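Local structure of protein F1 (Vaccinia virus ankara, 4D2M) at residues 120-125 / 166-171; 136-141 / 172-177. The protein acts as a viral Bcl-2-like inhibitor of apoptosis, binding the BH3 segment of the pro-apoptotic protein Bim. The protein carries 1 engineered substitution. All blocks are in the same frame, centred on the assembly; numbering follows the deposited sequence.

Contact 1 (120-125 / 166-171); sequences DFNNEV and SHTICD. Engineered in segment 120-125: Phe121 (natural residue Ile).
Within the all-helical, Bcl-2-like fold of this viral protein, helix 118-131 lies beside the C-terminal end of helix 155-169, and Asn122 and Thr168 meet between them. Their CA atoms, 7.1 Å apart, are the closest pair of CA atoms between the two segments. Thr168 OG1 donates to Asn122 OD1 over just 2.3 Å, a bond in the model, but at a distance so short that its length should be treated as doubtful. Asn122 extends its amide with CG anti to the backbone N (chi1 175°), which brings OD1 in front of the threonine hydroxyl although its CA-CB bond does not aim straight at the other helix. Beside this polar pair the contact turns apolar: Val125 CG1 rests against Thr168 CG2 at 4.1 Å, and Thr168 CG2 also lies 3.7 Å from Asn122 O.

The amides also face a second subunit. Asn122 ND2 binds Asn123 OD1 of that neighbouring copy, and Asn123 ND2 of the same copy binds Thr168 OG1, so this buried polar cluster continues into the interface with the second subunit. The engineered Phe121 turns instead to the bound peptide and to Phe144. On Phe121 one ring face is covered by Val125 CG2, which sits 3.4 Å above the plane, offset toward the rim.

Contact 2 (136-141 / 172-177); sequences GVRLAT and DCFVDY
Arg138 and Phe174 run past each other in opposite directions, with the guanidinium and ring planes only 22° apart. They are not stacked, however: it is the aliphatic part of the arginine that meets the ring, CB of Arg138 lying 3.6 Å from CD1 of Phe174, while CD of Arg138 packs against CB of Phe174 at 3.7 Å. A bend at chi2 (148°) carries the arginine onward to Cys173, whose SG sits over the centre of one guanidinium face, 3.5 Å from Arg138 CZ. Leu139 comes to the ring edge at CE1, the two side chains crossing at about a right angle, its CD2 near the ring plane and 4.2 Å from CE1 of Phe174. Helices 136-141 and 172-177 cross at -94°, with 10.6 Å between their axes, so the contact is confined to these few side chains where helix 172-180, the last in the model, lies across helix 135-150. The carbonyls of Asn132 and Gly134 take hydrogen bonds from Arg138 NH1. The arginine thus does two jobs: its methylenes supply apolar surface for Phe174, while its buried charge is probably balanced chiefly by Asp171.

Overall arrangement
Contacts 1 and 2 have centres 11 Å apart, and their segments alternate along the chain. Asp171, the last residue of segment 166-171, joins them directly: its OD2 forms a salt bridge with Arg138 NH2 at 2.7 Å, while its OD1 caps the backbone N of Phe174 at the start of helix 172-180. Ile169 adds an apolar link, its CD1 lying 3.7 Å from Thr141 CG2. Both contacts border the Bim BH3 peptide through their first segments: Phe121 and Glu124 pack on it from 120-125, and from 136-141 Gly136 N hydrogen-bonds to it while Leu139 meets an aromatic side chain. Segments 166-171 and 172-177 both also touch the third subunit.

Contact 1 (120-125 / 166-171)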
ATOM      1  N   ASP A 120      -1.624  15.607  -3.683  1.00 35.34           N
ATOM      2  CA  ASP A 120      -1.625  17.046  -3.931  1.00 32.08           C
ATOM      3  C   ASP A 120      -2.147  17.824  -2.728  1.00 31.94           C
ATOM      4  O   ASP A 120      -1.646  18.906  -2.429  1.00 32.75           O
ATOM      5  CB  ASP A 120      -2.465  17.385  -5.164  1.00 33.66           C
ATOM      6  CG  ASP A 120      -1.783  16.998  -6.464  1.00 40.66           C
ATOM      7  OD1 ASP A 120      -0.539  17.083  -6.534  1.00 37.45           O
ATOM      8  OD2 ASP A 120      -2.492  16.616  -7.418  1.00 46.51           O
ATOM      9  N   PHE A 121      -3.154  17.288  -2.046  1.00 31.50           N
ATOM     10  CA  PHE A 121      -3.701  17.973  -0.879  1.00 30.75           C
ATOM     11  C   PHE A 121      -2.649  18.060   0.221  1.00 29.12           C
ATOM     12  O   PHE A 121      -2.508  19.095   0.867  1.00 30.19           O
ATOM     13  CB  PHE A 121      -4.955  17.274  -0.348  1.00 33.99           C
ATOM     14  CG  PHE A 121      -5.540  17.939   0.868  1.00 33.87           C
ATOM     15  CD1 PHE A 121      -6.091  19.208   0.778  1.00 34.99           C
ATOM     16  CD2 PHE A 121      -5.514  17.314   2.103  1.00 33.41           C
ATOM     17  CE1 PHE A 121      -6.620  19.832   1.895  1.00 35.61           C
ATOM     18  CE2 PHE A 121      -6.044  17.934   3.222  1.00 34.89           C
ATOM     19  CZ  PHE A 121      -6.594  19.194   3.117  1.00 36.26           C
ATOM     20  N   ASN A 122      -1.914  16.972   0.426  1.00 30.90           N
ATOM     21  CA  ASN A 122      -0.831  16.956   1.401  1.00 26.96           C
ATOM     22  C   ASN A 122       0.148  18.100   1.173  1.00 28.67           C
ATOM     23  O   ASN A 122       0.547  18.784   2.113  1.00 29.79           O
ATOM     24  CB  ASN A 122      -0.082  15.626   1.348  1.00 28.30           C
ATOM     25  CG  ASN A 122       1.132  15.610   2.258  1.00 32.71           C
ATOM     26  OD1 ASN A 122       1.022  15.357   3.457  1.00 30.33           O
ATOM     27  ND2 ASN A 122       2.299  15.891   1.691  1.00 32.89           N
ATOM     28  N   ASN A 123       0.518  18.306  -0.088  1.00 30.40           N
ATOM     29  CA  ASN A 123       1.487  19.331  -0.454  1.00 29.30           C
ATOM     30  C   ASN A 123       0.950  20.743  -0.226  1.00 31.53           C
ATOM     31  O   ASN A 123       1.694  21.636   0.179  1.00 32.54           O
ATOM     32  CB  ASN A 123       1.909  19.155  -1.918  1.00 30.35           C
ATOM     33  CG  ASN A 123       2.674  17.860  -2.154  1.00 31.17           C
ATOM     34  OD1 ASN A 123       3.151  17.227  -1.211  1.00 32.89           O
ATOM     35  ND2 ASN A 123       2.801  17.467  -3.419  1.00 31.12           N
ATOM     36  N   GLU A 124      -0.339  20.942  -0.483  1.00 35.60           N
ATOM     37  CA  GLU A 124      -0.970  22.237  -0.241  1.00 41.09           C
ATOM     38  C   GLU A 124      -1.063  22.519   1.254  1.00 38.90           C
ATOM     39  O   GLU A 124      -0.865  23.649   1.693  1.00 40.10           O
ATOM     40  CB  GLU A 124      -2.362  22.294  -0.872  1.00 44.84           C
ATOM     41  CG  GLU A 124      -2.374  22.141  -2.387  1.00 47.16           C
ATOM     42  CD  GLU A 124      -1.531  23.182  -3.102  1.00 53.34           C
ATOM     43  OE1 GLU A 124      -1.340  24.284  -2.547  1.00 51.91           O
ATOM     44  OE2 GLU A 124      -1.053  22.892  -4.220  1.00 58.58           O
ATOM     45  N   VAL A 125      -1.373  21.488   2.033  1.00 35.92           N
ATOM     46  CA  VAL A 125      -1.394  21.610   3.487  1.00 35.87           C
ATOM     47  C   VAL A 125      -0.003  21.987   3.982  1.00 37.05           C
ATOM     48  O   VAL A 125       0.145  22.886   4.810  1.00 40.44           O
ATOM     49  CB  VAL A 125      -1.869  20.292   4.155  1.00 33.37           C
ATOM     50  CG1 VAL A 125      -1.640  20.297   5.671  1.00 35.18           C
ATOM     51  CG2 VAL A 125      -3.338  20.061   3.862  1.00 35.00           C
ATOM     52  N   SER A 166      -0.282  13.020   8.955  1.00 28.37           N
ATOM     53  CA  SER A 166       0.188  13.181  10.329  1.00 33.65           C
ATOM     54  C   SER A 166       1.613  13.736  10.360  1.00 31.14           C
ATOM     55  O   SER A 166       1.936  14.595  11.180  1.00 29.17           O
ATOM     56  CB  SER A 166       0.123  11.852  11.083  1.00 33.80           C
ATOM     57  OG  SER A 166       0.895  10.857  10.434  1.00 39.92           O
ATOM     58  N   HIS A 167       2.463  13.236   9.468  1.00 27.93           N
ATOM     59  CA  HIS A 167       3.808  13.783   9.311  1.00 29.68           C
ATOM     60  C   HIS A 167       3.738  15.262   8.960  1.00 30.94           C
ATOM     61  O   HIS A 167       4.386  16.094   9.592  1.00 30.29           O
ATOM     62  CB  HIS A 167       4.584  13.035   8.223  1.00 33.23           C
ATOM     63  CG  HIS A 167       5.191  11.748   8.687  1.00 37.05           C
ATOM     64  ND1 HIS A 167       6.458  11.675   9.224  1.00 40.56           N
ATOM     65  CD2 HIS A 167       4.711  10.483   8.683  1.00 37.10           C
ATOM     66  CE1 HIS A 167       6.730  10.421   9.536  1.00 39.18           C
ATOM     67  NE2 HIS A 167       5.686   9.677   9.219  1.00 36.78           N
ATOM     68  N   THR A 168       2.936  15.576   7.946  1.00 30.55           N
ATOM     69  CA  THR A 168       2.818  16.938   7.440  1.00 28.07           C
ATOM     70  C   THR A 168       2.245  17.903   8.477  1.00 32.18           C
ATOM     71  O   THR A 168       2.682  19.048   8.566  1.00 33.45           O
ATOM     72  CB  THR A 168       1.930  16.984   6.183  1.00 28.83           C
ATOM     73  OG1 THR A 168       2.388  16.011   5.236  1.00 30.74           O
ATOM     74  CG2 THR A 168       1.963  18.370   5.544  1.00 32.89           C
ATOM     75  N   ILE A 169       1.265  17.445   9.251  1.00 30.44           N
ATOM     76  CA  ILE A 169       0.605  18.302  10.233  1.00 31.31           C
ATOM     77  C   ILE A 169       1.483  18.522  11.461  1.00 30.59           C
ATOM     78  O   ILE A 169       1.513  19.615  12.024  1.00 33.97           O
ATOM     79  CB  ILE A 169      -0.750  17.710  10.676  1.00 35.91           C
ATOM     80  CG1 ILE A 169      -1.734  17.713   9.506  1.00 33.81           C
ATOM     81  CG2 ILE A 169      -1.353  18.514  11.831  1.00 41.51           C
ATOM     82  CD1 ILE A 169      -2.929  16.810   9.707  1.00 32.43           C
ATOM     83  N   CYS A 170       2.196  17.483  11.879  1.00 33.34           N
ATOM     84  CA  CYS A 170       3.013  17.571  13.082  1.00 35.96           C
ATOM     85  C   CYS A 170       4.373  18.192  12.793  1.00 32.64           C
ATOM     86  O   CYS A 170       5.404  17.534  12.916  1.00 35.22           O
ATOM     87  CB  CYS A 170       3.193  16.189  13.706  1.00 37.08           C
ATOM     88  SG  CYS A 170       1.657  15.469  14.306  1.00 36.32           S
ATOM     89  N   ASP A 171       4.366  19.461  12.400  1.00 32.97           N
ATOM     90  CA  ASP A 171       5.607  20.202  12.225  1.00 40.45           C
ATOM     91  C   ASP A 171       6.066  20.699  13.590  1.00 47.39           C
ATOM     92  O   ASP A 171       5.352  20.541  14.581  1.00 50.31           O
ATOM     93  CB  ASP A 171       5.424  21.364  11.243  1.00 42.54           C
ATOM     94  CG  ASP A 171       4.380  22.368  11.703  1.00 45.48           C
ATOM     95  OD1 ASP A 171       3.661  22.091  12.688  1.00 41.74           O
ATOM     96  OD2 ASP A 171       4.268  23.436  11.064  1.00 49.02           O
TER

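Contact 2 (136-141 / 172-177)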
ATOM      1  N   GLY A 136      -4.780  26.910  15.064  1.00 35.24           N
ATOM      2  CA  GLY A 136      -6.067  26.634  14.449  1.00 35.21           C
ATOM      3  C   GLY A 136      -6.018  25.848  13.151  1.00 37.03           C
ATOM      4  O   GLY A 136      -6.772  24.889  12.979  1.00 37.72           O
ATOM      5  N   VAL A 137      -5.147  26.250  12.231  1.00 36.54           N
ATOM      6  CA  VAL A 137      -5.107  25.617  10.917  1.00 39.18           C
ATOM      7  C   VAL A 137      -4.660  24.160  11.036  1.00 37.25           C
ATOM      8  O   VAL A 137      -5.050  23.311  10.234  1.00 37.77           O
ATOM      9  CB  VAL A 137      -4.178  26.387   9.939  1.00 40.85           C
ATOM     10  CG1 VAL A 137      -2.708  26.300  10.359  1.00 40.72           C
ATOM     11  CG2 VAL A 137      -4.365  25.879   8.515  1.00 39.80           C
ATOM     12  N   ARG A 138      -3.866  23.874  12.061  1.00 35.21           N
ATOM     13  CA  ARG A 138      -3.372  22.525  12.294  1.00 34.89           C
ATOM     14  C   ARG A 138      -4.466  21.641  12.883  1.00 34.01           C
ATOM     15  O   ARG A 138      -4.626  20.490  12.476  1.00 31.55           O
ATOM     16  CB  ARG A 138      -2.150  22.564  13.211  1.00 33.56           C
ATOM     17  CG  ARG A 138      -0.900  23.026  12.485  1.00 37.61           C
ATOM     18  CD  ARG A 138       0.059  23.800  13.373  1.00 41.42           C
ATOM     19  NE  ARG A 138       1.270  24.153  12.632  1.00 40.31           N
ATOM     20  CZ  ARG A 138       1.417  25.259  11.907  1.00 42.35           C
ATOM     21  NH1 ARG A 138       0.435  26.149  11.827  1.00 41.31           N
ATOM     22  NH2 ARG A 138       2.555  25.481  11.262  1.00 42.96           N
ATOM     23  N   LEU A 139      -5.219  22.187  13.832  1.00 29.29           N
ATOM     24  CA  LEU A 139      -6.355  21.479  14.412  1.00 31.89           C
ATOM     25  C   LEU A 139      -7.456  21.254  13.378  1.00 32.59           C
ATOM     26  O   LEU A 139      -8.096  20.201  13.359  1.00 30.73           O
ATOM     27  CB  LEU A 139      -6.920  22.257  15.605  1.00 33.11           C
ATOM     28  CG  LEU A 139      -6.014  22.386  16.831  1.00 34.77           C
ATOM     29  CD1 LEU A 139      -6.660  23.284  17.878  1.00 35.53           C
ATOM     30  CD2 LEU A 139      -5.699  21.020  17.421  1.00 36.38           C
ATOM     31  N   ALA A 140      -7.673  22.246  12.521  1.00 32.85           N
ATOM     32  CA  ALA A 140      -8.711  22.160  11.501  1.00 30.99           C
ATOM     33  C   ALA A 140      -8.371  21.092  10.466  1.00 28.16           C
ATOM     34  O   ALA A 140      -9.254  20.386   9.975  1.00 27.96           O
ATOM     35  CB  ALA A 140      -8.903  23.508  10.832  1.00 36.93           C
ATOM     36  N   THR A 141      -7.091  20.974  10.135  1.00 27.37           N
ATOM     37  CA  THR A 141      -6.659  19.995   9.144  1.00 27.48           C
ATOM     38  C   THR A 141      -6.856  18.580   9.676  1.00 26.75           C
ATOM     39  O   THR A 141      -7.321  17.698   8.959  1.00 25.30           O
ATOM     40  CB  THR A 141      -5.185  20.188   8.752  1.00 30.62           C
ATOM     41  OG1 THR A 141      -4.982  21.527   8.286  1.00 34.40           O
ATOM     42  CG2 THR A 141      -4.798  19.211   7.650  1.00 31.73           C
ATOM     43  N   ASP A 172       7.257  21.287  13.641  1.00 46.82           N
ATOM     44  CA  ASP A 172       7.834  21.745  14.900  1.00 48.81           C
ATOM     45  C   ASP A 172       6.888  22.695  15.624  1.00 45.51           C
ATOM     46  O   ASP A 172       6.771  22.660  16.848  1.00 49.84           O
ATOM     47  CB  ASP A 172       9.177  22.433  14.651  1.00 61.49           C
ATOM     48  CG  ASP A 172      10.185  21.517  13.985  1.00 71.33           C
ATOM     49  OD1 ASP A 172      10.191  20.309  14.299  1.00 73.95           O
ATOM     50  OD2 ASP A 172      10.970  22.006  13.144  1.00 73.83           O
ATOM     51  N   CYS A 173       6.206  23.534  14.853  1.00 42.43           N
ATOM     52  CA  CYS A 173       5.266  24.498  15.408  1.00 47.30           C
ATOM     53  C   CYS A 173       4.114  23.813  16.138  1.00 45.42           C
ATOM     54  O   CYS A 173       3.756  24.207  17.247  1.00 53.26           O
ATOM     55  CB  CYS A 173       4.724  25.397  14.298  1.00 55.69           C
ATOM     56  SG  CYS A 173       3.224  26.288  14.736  1.00 65.69           S
ATOM     57  N   PHE A 174       3.535  22.788  15.519  1.00 42.45           N
ATOM     58  CA  PHE A 174       2.426  22.063  16.134  1.00 40.53           C
ATOM     59  C   PHE A 174       2.885  21.339  17.390  1.00 38.51           C
ATOM     60  O   PHE A 174       2.197  21.349  18.409  1.00 37.73           O
ATOM     61  CB  PHE A 174       1.814  21.057  15.158  1.00 35.15           C
ATOM     62  CG  PHE A 174       0.593  20.361  15.699  1.00 31.35           C
ATOM     63  CD1 PHE A 174      -0.546  21.083  16.028  1.00 32.83           C
ATOM     64  CD2 PHE A 174       0.583  18.988  15.877  1.00 31.26           C
ATOM     65  CE1 PHE A 174      -1.670  20.445  16.526  1.00 34.16           C
ATOM     66  CE2 PHE A 174      -0.537  18.345  16.373  1.00 33.13           C
ATOM     67  CZ  PHE A 174      -1.665  19.074  16.698  1.00 33.22           C
ATOM     68  N   VAL A 175       4.048  20.703  17.304  1.00 38.86           N
ATOM     69  CA  VAL A 175       4.627  20.003  18.442  1.00 43.82           C
ATOM     70  C   VAL A 175       4.805  20.959  19.616  1.00 46.08           C
ATOM     71  O   VAL A 175       4.469  20.627  20.752  1.00 44.90           O
ATOM     72  CB  VAL A 175       5.981  19.369  18.070  1.00 44.85           C
ATOM     73  CG1 VAL A 175       6.680  18.774  19.297  1.00 43.15           C
ATOM     74  CG2 VAL A 175       5.771  18.304  17.021  1.00 42.44           C
ATOM     75  N   ASP A 176       5.322  22.150  19.332  1.00 46.95           N
ATOM     76  CA  ASP A 176       5.528  23.151  20.369  1.00 48.81           C
ATOM     77  C   ASP A 176       4.209  23.506  21.045  1.00 45.01           C
ATOM     78  O   ASP A 176       4.164  23.704  22.256  1.00 44.30           O
ATOM     79  CB  ASP A 176       6.184  24.405  19.788  1.00 58.51           C
ATOM     80  CG  ASP A 176       7.601  24.153  19.306  1.00 69.27           C
ATOM     81  OD1 ASP A 176       8.214  23.160  19.751  1.00 74.73           O
ATOM     82  OD2 ASP A 176       8.104  24.951  18.487  1.00 72.66           O
ATOM     83  N   TYR A 177       3.135  23.573  20.265  1.00 43.85           N
ATOM     84  CA  TYR A 177       1.823  23.895  20.815  1.00 43.32           C
ATOM     85  C   TYR A 177       1.329  22.803  21.760  1.00 40.89           C
ATOM     86  O   TYR A 177       0.915  23.085  22.881  1.00 45.40           O
ATOM     87  CB  TYR A 177       0.801  24.107  19.695  1.00 45.09           C
ATOM     88  CG  TYR A 177       0.797  25.501  19.110  1.00 49.65           C
ATOM     89  CD1 TYR A 177       0.442  26.597  19.884  1.00 57.37           C
ATOM     90  CD2 TYR A 177       1.130  25.718  17.781  1.00 50.38           C
ATOM     91  CE1 TYR A 177       0.433  27.873  19.356  1.00 62.16           C
ATOM     92  CE2 TYR A 177       1.122  26.992  17.243  1.00 57.21           C
ATOM     93  CZ  TYR A 177       0.772  28.064  18.034  1.00 62.94           C
ATOM     94  OH  TYR A 177       0.763  29.331  17.498  1.00 69.69           O
TER